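Local coordinates for protein fanconi-associated nuclease 1 homolog (Pseudomonas aeruginosa, PDB 5Y7Q) that is a bacterial homolog of Fanconi-associated nuclease 1, a mostly helical protein of the VRR-NUC nuclease family, at residues Arg195-Leu204 against Phe233-Leu243. Residues are numbered along the deposited sequence; the frame is centred on the assembly and turned at random.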
loop_
_atom_site.group_PDB
_atom_site.type_symbol
_atom_site.label_atom_id
_atom_site.label_comp_id
_atom_site.label_asym_id
_atom_site.label_seq_id
_atom_site.Cartn_x
_atom_site.Cartn_y
_atom_site.Cartn_z
ATOM N N ARG A 195 -11.728 4.174 15.434
ATOM C CA ARG A 195 -12.916 4.413 14.627
ATOM C C ARG A 195 -12.969 5.863 14.166
ATOM O O ARG A 195 -13.385 6.140 13.030
ATOM C CB ARG A 195 -14.180 4.028 15.398
ATOM C CG ARG A 195 -15.439 4.318 14.627
ATOM C CD ARG A 195 -16.686 3.896 15.359
ATOM N NE ARG A 195 -17.043 2.510 15.067
ATOM C CZ ARG A 195 -18.070 2.135 14.306
ATOM N NH1 ARG A 195 -18.874 3.039 13.737
ATOM N NH2 ARG A 195 -18.292 0.842 14.110
ATOM N N LEU A 196 -12.515 6.804 15.010
ATOM C CA LEU A 196 -12.510 8.203 14.583
ATOM C C LEU A 196 -11.461 8.449 13.501
ATOM O O LEU A 196 -11.746 9.097 12.488
ATOM C CB LEU A 196 -12.276 9.134 15.767
ATOM C CG LEU A 196 -13.274 9.212 16.935
ATOM C CD1 LEU A 196 -12.646 10.058 18.035
ATOM C CD2 LEU A 196 -14.655 9.775 16.552
ATOM N N ARG A 197 -10.249 7.926 13.700
ATOM C CA ARG A 197 -9.187 7.987 12.696
ATOM C C ARG A 197 -9.661 7.471 11.336
ATOM O O ARG A 197 -9.470 8.126 10.302
ATOM C CB ARG A 197 -7.995 7.162 13.184
ATOM C CG ARG A 197 -6.693 7.515 12.538
ATOM C CD ARG A 197 -5.541 7.077 13.417
ATOM N NE ARG A 197 -5.659 5.673 13.782
ATOM C CZ ARG A 197 -5.344 4.667 12.984
ATOM N NH1 ARG A 197 -4.884 4.915 11.774
ATOM N NH2 ARG A 197 -5.492 3.421 13.390
ATOM N N LEU A 198 -10.278 6.289 11.320
ATOM C CA LEU A 198 -10.706 5.717 10.061
ATOM C C LEU A 198 -11.848 6.531 9.467
ATOM O O LEU A 198 -11.930 6.696 8.247
ATOM C CB LEU A 198 -11.080 4.249 10.259
ATOM C CG LEU A 198 -12.173 3.752 9.319
ATOM C CD1 LEU A 198 -11.580 3.312 7.986
ATOM C CD2 LEU A 198 -13.048 2.662 9.925
ATOM N N MET A 199 -12.717 7.101 10.299
ATOM C CA MET A 199 -13.745 7.974 9.724
ATOM C C MET A 199 -13.133 9.210 9.053
ATOM O O MET A 199 -13.579 9.626 7.975
ATOM C CB MET A 199 -14.762 8.382 10.787
ATOM C CG MET A 199 -16.020 7.557 10.761
ATOM S SD MET A 199 -17.126 8.038 12.092
ATOM C CE MET A 199 -16.078 7.579 13.463
ATOM N N TYR A 200 -12.111 9.812 9.666
ATOM C CA TYR A 200 -11.528 11.005 9.062
ATOM C C TYR A 200 -10.726 10.667 7.804
ATOM O O TYR A 200 -10.834 11.372 6.798
ATOM C CB TYR A 200 -10.659 11.736 10.079
ATOM C CG TYR A 200 -9.930 12.974 9.557
ATOM C CD1 TYR A 200 -10.550 14.209 9.549
ATOM C CD2 TYR A 200 -8.600 12.909 9.115
ATOM C CE1 TYR A 200 -9.902 15.345 9.099
ATOM C CE2 TYR A 200 -7.943 14.050 8.669
ATOM C CZ TYR A 200 -8.607 15.270 8.664
ATOM O OH TYR A 200 -7.987 16.423 8.226
ATOM N N PHE A 201 -9.914 9.605 7.840
ATOM C CA PHE A 201 -8.986 9.326 6.750
ATOM C C PHE A 201 -9.555 8.457 5.641
ATOM O O PHE A 201 -8.972 8.428 4.553
ATOM C CB PHE A 201 -7.728 8.634 7.273
ATOM C CG PHE A 201 -6.743 9.568 7.909
ATOM C CD1 PHE A 201 -6.197 10.613 7.196
ATOM C CD2 PHE A 201 -6.353 9.393 9.221
ATOM C CE1 PHE A 201 -5.281 11.482 7.795
ATOM C CE2 PHE A 201 -5.427 10.248 9.820
ATOM C CZ PHE A 201 -4.900 11.296 9.116
ATOM N N GLY A 202 -10.670 7.768 5.870
ATOM C CA GLY A 202 -11.114 6.753 4.931
ATOM C C GLY A 202 -10.296 5.474 4.910
ATOM O O GLY A 202 -10.479 4.668 3.997
ATOM N N ASN A 203 -9.445 5.235 5.910
ATOM C CA ASN A 203 -8.557 4.075 5.977
ATOM C C ASN A 203 -7.850 4.100 7.332
ATOM O O ASN A 203 -7.795 5.139 7.996
ATOM C CB ASN A 203 -7.517 4.086 4.846
ATOM C CG ASN A 203 -6.563 5.281 4.940
ATOM O OD1 ASN A 203 -5.588 5.265 5.686
ATOM N ND2 ASN A 203 -6.866 6.331 4.208
ATOM N N LEU A 204 -7.284 2.958 7.721
ATOM C CA LEU A 204 -6.552 2.877 8.979
ATOM C C LEU A 204 -5.029 2.997 8.862
ATOM O O LEU A 204 -4.355 3.003 9.899
ATOM C CB LEU A 204 -6.914 1.585 9.697
ATOM C CG LEU A 204 -8.241 1.812 10.439
ATOM C CD1 LEU A 204 -8.832 0.528 10.936
ATOM C CD2 LEU A 204 -8.036 2.819 11.588
ATOM N N PHE A 233 -17.100 7.826 4.415
ATOM C CA PHE A 233 -18.153 6.837 4.588
ATOM C C PHE A 233 -19.526 7.471 4.516
ATOM O O PHE A 233 -19.728 8.585 4.999
ATOM C CB PHE A 233 -17.983 6.106 5.907
ATOM C CG PHE A 233 -16.795 5.230 5.913
ATOM C CD1 PHE A 233 -16.881 3.937 5.442
ATOM C CD2 PHE A 233 -15.576 5.716 6.321
ATOM C CE1 PHE A 233 -15.799 3.129 5.425
ATOM C CE2 PHE A 233 -14.459 4.907 6.298
ATOM C CZ PHE A 233 -14.573 3.610 5.852
ATOM N N ARG A 234 -20.464 6.748 3.915
ATOM C CA ARG A 234 -21.855 7.205 3.864
ATOM C C ARG A 234 -22.645 6.571 5.004
ATOM O O ARG A 234 -23.106 7.275 5.903
ATOM C CB ARG A 234 -22.471 6.913 2.496
ATOM C CG ARG A 234 -21.955 7.816 1.380
ATOM C CD ARG A 234 -22.797 7.661 0.119
ATOM N NE ARG A 234 -23.437 6.345 0.051
ATOM C CZ ARG A 234 -24.750 6.137 0.161
ATOM N NH1 ARG A 234 -25.584 7.163 0.330
ATOM N NH2 ARG A 234 -25.228 4.898 0.094
ATOM N N LEU A 235 -22.816 5.249 4.978
ATOM C CA LEU A 235 -23.521 4.556 6.053
ATOM C C LEU A 235 -22.600 4.286 7.239
ATOM O O LEU A 235 -21.386 4.151 7.093
ATOM C CB LEU A 235 -24.097 3.224 5.574
ATOM C CG LEU A 235 -25.148 3.207 4.467
ATOM C CD1 LEU A 235 -24.501 2.913 3.122
ATOM C CD2 LEU A 235 -26.214 2.170 4.785
ATOM N N ARG A 236 -23.199 4.180 8.424
ATOM C CA ARG A 236 -22.443 3.684 9.564
ATOM C C ARG A 236 -21.987 2.251 9.332
ATOM O O ARG A 236 -20.834 1.903 9.619
ATOM C CB ARG A 236 -23.277 3.772 10.835
ATOM C CG ARG A 236 -22.600 3.103 12.000
ATOM C CD ARG A 236 -23.421 3.182 13.257
ATOM N NE ARG A 236 -22.579 2.897 14.412
ATOM C CZ ARG A 236 -21.823 3.805 15.023
ATOM N NH1 ARG A 236 -21.082 3.453 16.063
ATOM N NH2 ARG A 236 -21.807 5.064 14.599
ATOM N N ALA A 237 -22.871 1.407 8.788
ATOM C CA ALA A 237 -22.533 -0.000 8.581
ATOM C C ALA A 237 -21.325 -0.193 7.679
ATOM O O ALA A 237 -20.708 -1.259 7.732
ATOM C CB ALA A 237 -23.714 -0.766 7.996
ATOM N N ASP A 238 -20.974 0.799 6.852
ATOM C CA ASP A 238 -19.780 0.675 6.014
ATOM C C ASP A 238 -18.512 0.878 6.834
ATOM O O ASP A 238 -17.525 0.156 6.635
ATOM C CB ASP A 238 -19.834 1.655 4.837
ATOM C CG ASP A 238 -20.977 1.350 3.872
ATOM O OD1 ASP A 238 -21.426 2.278 3.156
ATOM O OD2 ASP A 238 -21.433 0.181 3.846
ATOM N N VAL A 239 -18.520 1.838 7.767
ATOM C CA VAL A 239 -17.475 1.892 8.790
ATOM C C VAL A 239 -17.400 0.567 9.547
ATOM O O VAL A 239 -16.333 -0.062 9.625
ATOM C CB VAL A 239 -17.724 3.064 9.755
ATOM C CG1 VAL A 239 -16.591 3.163 10.783
ATOM C CG2 VAL A 239 -17.916 4.361 8.989
ATOM N N ASP A 240 -18.537 0.120 10.103
ATOM C CA ASP A 240 -18.572 -1.173 10.791
ATOM C C ASP A 240 -17.916 -2.276 9.959
ATOM O O ASP A 240 -17.139 -3.085 10.481
ATOM C CB ASP A 240 -20.016 -1.574 11.124
ATOM C CG ASP A 240 -20.668 -0.659 12.147
ATOM O OD1 ASP A 240 -19.937 -0.021 12.922
ATOM O OD2 ASP A 240 -21.917 -0.580 12.187
ATOM N N ALA A 241 -18.194 -2.306 8.656
ATOM C CA ALA A 241 -17.694 -3.402 7.839
ATOM C C ALA A 241 -16.196 -3.294 7.634
ATOM O O ALA A 241 -15.485 -4.297 7.742
ATOM C CB ALA A 241 -18.420 -3.446 6.496
ATOM N N TYR A 242 -15.699 -2.095 7.305
ATOM C CA TYR A 242 -14.252 -1.904 7.164
ATOM C C TYR A 242 -13.540 -2.383 8.418
ATOM O O TYR A 242 -12.516 -3.082 8.341
ATOM C CB TYR A 242 -13.937 -0.422 6.897
ATOM C CG TYR A 242 -12.579 -0.102 6.305
ATOM C CD1 TYR A 242 -11.419 -0.274 7.032
ATOM C CD2 TYR A 242 -12.467 0.407 5.015
ATOM C CE1 TYR A 242 -10.169 0.017 6.487
ATOM C CE2 TYR A 242 -11.223 0.704 4.456
ATOM C CZ TYR A 242 -10.073 0.510 5.201
ATOM O OH TYR A 242 -8.823 0.809 4.666
ATOM N N LEU A 243 -14.103 -2.052 9.594
ATOM C CA LEU A 243 -13.501 -2.503 10.839
ATOM C C LEU A 243 -13.541 -4.014 10.950
ATOM O O LEU A 243 -12.599 -4.631 11.468
ATOM C CB LEU A 243 -14.196 -1.859 12.026
ATOM C CG LEU A 243 -13.805 -0.394 12.161
ATOM C CD1 LEU A 243 -14.658 0.277 13.201
ATOM C CD2 LEU A 243 -12.319 -0.272 12.481
HETATM O O HOH W 1 -6.533 0.723 5.917
#
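L198, reaching out from helix 190-201, plugs into the start of helix 236-253 in a helix-helix crossing; the axes of the two short helical pieces pass 10.9 Å apart at 114°. Its two methyl branches divide the work. CD1 lies over one face of the Y242 ring as a CH-pi contact, 3.8 Å from the ring centroid and 15° off its normal, and also meets F233 CZ. CD2 turns the other way, to V239 CG1 at 3.7 Å and to L243 CG. A branched leucine suits this buried place because it serves both an aromatic pair and an aliphatic pair, and its side chain and that of V239 run past each other in opposite directions.

On the partly exposed side of the contact, R195 sits as a knob among R236, V239, D240 and L243. With CG anti to the backbone N, its chain runs straight until a bend at chi3 turns the guanidinium, which lies flat on that of R236, centres 4.2 Å apart and planes 20° from parallel. V239 CG1 covers the opposite face of the R195 guanidinium. R195 NH2 is modelled in a salt bridge with D240 OD1, but the separation is too short for its length to be trusted. R236 has its own salt bridge, through NH2 to E66; the carboxylates of D240 and E66 probably help two stacked guanidinium groups to share this place.

At the other end, G202, the first residue after helix 190-201, takes positive phi, which glycine adopts readily, and the chain passes on to N203 and L204, near the hydroxyl end of Y242. L204 CD1 adds an apolar touch to L243 CD2. The tyrosine also suits a boundary between apolar and polar surroundings: its ring receives the leucine methyl, whereas its OH lies 3.5 Å from N203 CB and is joined through one water, 2.6 Å from OH, to the backbone N of L204.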